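Side-chain contact in alginate lyase (Bacteroides ovatus, PDB 3NNB), which probably cleaves the polysaccharide alginate by beta-elimination: residues Asn90-Leu93 with Asp94-Asp97. Sequence-based numbering, arbitrary orientation.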
ATOM      1  N   ASN A  90       8.218  12.416  12.386  1.00  7.85           N
ATOM      2  CA  ASN A  90       7.886  13.144  13.610  1.00  7.75           C
ATOM      3  C   ASN A  90       6.840  12.384  14.430  1.00 11.12           C
ATOM      4  O   ASN A  90       5.773  12.094  13.941  1.00 10.03           O
ATOM      5  CB  ASN A  90       7.333  14.498  13.228  1.00  8.38           C
ATOM      6  CG  ASN A  90       6.929  15.334  14.421  1.00  6.27           C
ATOM      7  OD1 ASN A  90       6.893  14.858  15.579  1.00  8.82           O
ATOM      8  ND2 ASN A  90       6.538  16.587  14.128  1.00  6.59           N
ATOM      9  N   PRO A  91       7.197  11.959  15.639  1.00  9.96           N
ATOM     10  CA  PRO A  91       6.241  11.135  16.383  1.00 11.46           C
ATOM     11  C   PRO A  91       4.920  11.833  16.697  1.00 10.99           C
ATOM     12  O   PRO A  91       3.966  11.148  17.069  1.00 10.46           O
ATOM     13  CB  PRO A  91       7.014  10.765  17.648  1.00 12.87           C
ATOM     14  CG  PRO A  91       8.109  11.728  17.746  1.00 13.54           C
ATOM     15  CD  PRO A  91       8.469  12.134  16.348  1.00  9.71           C
ATOM     16  N   GLU A  92       4.860  13.155  16.597  1.00  8.91           N
ATOM     17  CA  GLU A  92       3.588  13.891  16.746  1.00 10.93           C
ATOM     18  C   GLU A  92       2.532  13.393  15.822  1.00 10.81           C
ATOM     19  O   GLU A  92       1.368  13.564  16.077  1.00 10.97           O
ATOM     20  CB  GLU A  92       3.769  15.397  16.449  1.00 11.66           C
ATOM     21  CG  GLU A  92       4.530  16.121  17.500  1.00 16.14           C
ATOM     22  CD  GLU A  92       4.515  17.610  17.265  1.00 23.03           C
ATOM     23  OE1 GLU A  92       4.874  18.075  16.171  1.00 12.94           O
ATOM     24  OE2 GLU A  92       4.168  18.329  18.196  1.00 24.44           O
ATOM     25  N   LEU A  93       2.931  12.803  14.705  1.00  9.68           N
ATOM     26  CA  LEU A  93       1.913  12.299  13.768  1.00  8.57           C
ATOM     27  C   LEU A  93       0.929  11.305  14.389  1.00 10.26           C
ATOM     28  O   LEU A  93      -0.218  11.172  13.930  1.00  9.46           O
ATOM     29  CB  LEU A  93       2.572  11.760  12.514  1.00  9.40           C
ATOM     30  CG  LEU A  93       3.238  10.387  12.597  1.00 10.91           C
ATOM     31  CD1 LEU A  93       2.194   9.245  12.442  1.00  8.38           C
ATOM     32  CD2 LEU A  93       4.280  10.314  11.483  1.00  8.67           C
ATOM     33  N   ASP A  94       1.350  10.664  15.476  1.00  9.30           N
ATOM     34  CA  ASP A  94       0.551   9.649  16.163  1.00 10.97           C
ATOM     35  C   ASP A  94      -0.691  10.234  16.822  1.00 12.50           C
ATOM     36  O   ASP A  94      -1.621   9.495  17.129  1.00 12.70           O
ATOM     37  CB  ASP A  94       1.407   8.943  17.214  1.00 11.75           C
ATOM     38  CG  ASP A  94       0.677   7.791  17.860  1.00 20.55           C
ATOM     39  OD1 ASP A  94       0.242   6.893  17.103  1.00 21.25           O
ATOM     40  OD2 ASP A  94       0.524   7.794  19.107  1.00 25.29           O
ATOM     41  N   LYS A  95      -0.716  11.555  17.032  1.00 10.75           N
ATOM     42  CA  LYS A  95      -1.856  12.223  17.669  1.00 11.06           C
ATOM     43  C   LYS A  95      -3.087  12.285  16.763  1.00 10.49           C
ATOM     44  O   LYS A  95      -4.208  12.508  17.237  1.00 13.05           O
ATOM     45  CB  LYS A  95      -1.495  13.666  18.062  1.00 12.01           C
ATOM     46  CG  LYS A  95      -0.412  13.808  19.116  1.00 24.13           C
ATOM     47  CD  LYS A  95      -0.070  15.329  19.308  1.00 37.45           C
ATOM     48  CE  LYS A  95       1.310  15.589  19.994  1.00 45.72           C
ATOM     49  NZ  LYS A  95       1.880  16.963  19.640  1.00 39.43           N
ATOM     50  N   LEU A  96      -2.868  12.149  15.467  1.00  9.36           N
ATOM     51  CA  LEU A  96      -3.944  12.302  14.476  1.00  9.14           C
ATOM     52  C   LEU A  96      -4.397  10.909  14.003  1.00 10.24           C
ATOM     53  O   LEU A  96      -4.339   9.970  14.780  1.00  9.63           O
ATOM     54  CB  LEU A  96      -3.479  13.237  13.374  1.00  7.61           C
ATOM     55  CG  LEU A  96      -3.039  14.618  13.849  1.00  9.96           C
ATOM     56  CD1 LEU A  96      -2.669  15.520  12.661  1.00  9.67           C
ATOM     57  CD2 LEU A  96      -4.167  15.256  14.706  1.00 11.14           C
ATOM     58  N   ASP A  97      -4.918  10.785  12.778  1.00  8.52           N
ATOM     59  CA  ASP A  97      -5.607   9.564  12.353  1.00  7.50           C
ATOM     60  C   ASP A  97      -4.761   8.470  11.701  1.00  6.45           C
ATOM     61  O   ASP A  97      -5.238   7.352  11.508  1.00  7.41           O
ATOM     62  CB  ASP A  97      -6.747   9.933  11.383  1.00  6.79           C
ATOM     63  CG  ASP A  97      -7.872  10.710  12.042  1.00  9.00           C
ATOM     64  OD1 ASP A  97      -8.095  10.485  13.256  1.00  9.33           O
ATOM     65  OD2 ASP A  97      -8.522  11.512  11.329  1.00  7.90           O
TER
HETATM   66  O   HOH W   1      -1.730   8.832  13.882  1.00 21.92           O
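A short 3-10 helix, P91-K95, lies in the connection between strand 83-84 and helix 98-118, and E92 and K95 join their side chains along its flank. Four successive i to i+3 backbone bonds wind it, from L93 N to N90 O through D94 N to P91 O and K95 N to E92 O (3.0 Å) to L96 N to L93 O, where a water also donates at 2.8 Å to L93 O. Both E92 and K95 carry CG anti to the carbonyl carbon (chi1 -71° and -64°) and run out extended, which lays the two chains side by side one 3-10 turn apart and brings K95 NZ to E92 OE2 at 3.0 Å in a salt bridge, coming from above the carboxylate plane. The other oxygen, OE1, has different partners: Y82 OH, and N90 ND2 at 3.0 Å on its anti side. With both oxygens engaged, the carboxylate is held against rotation. Replacing E92 by an alanine would remove the carboxylate and probably leave K95 NZ without its mate, and N90 ND2 and Y82 OH without their shared acceptor. N90 leads into the 3-10 helix: its ND2 has a second acceptor in W70 O, while its OD1 closes an Asx turn by accepting from E92 N at 2.8 Å, with that nitrogen lying 52° above the carbonyl plane.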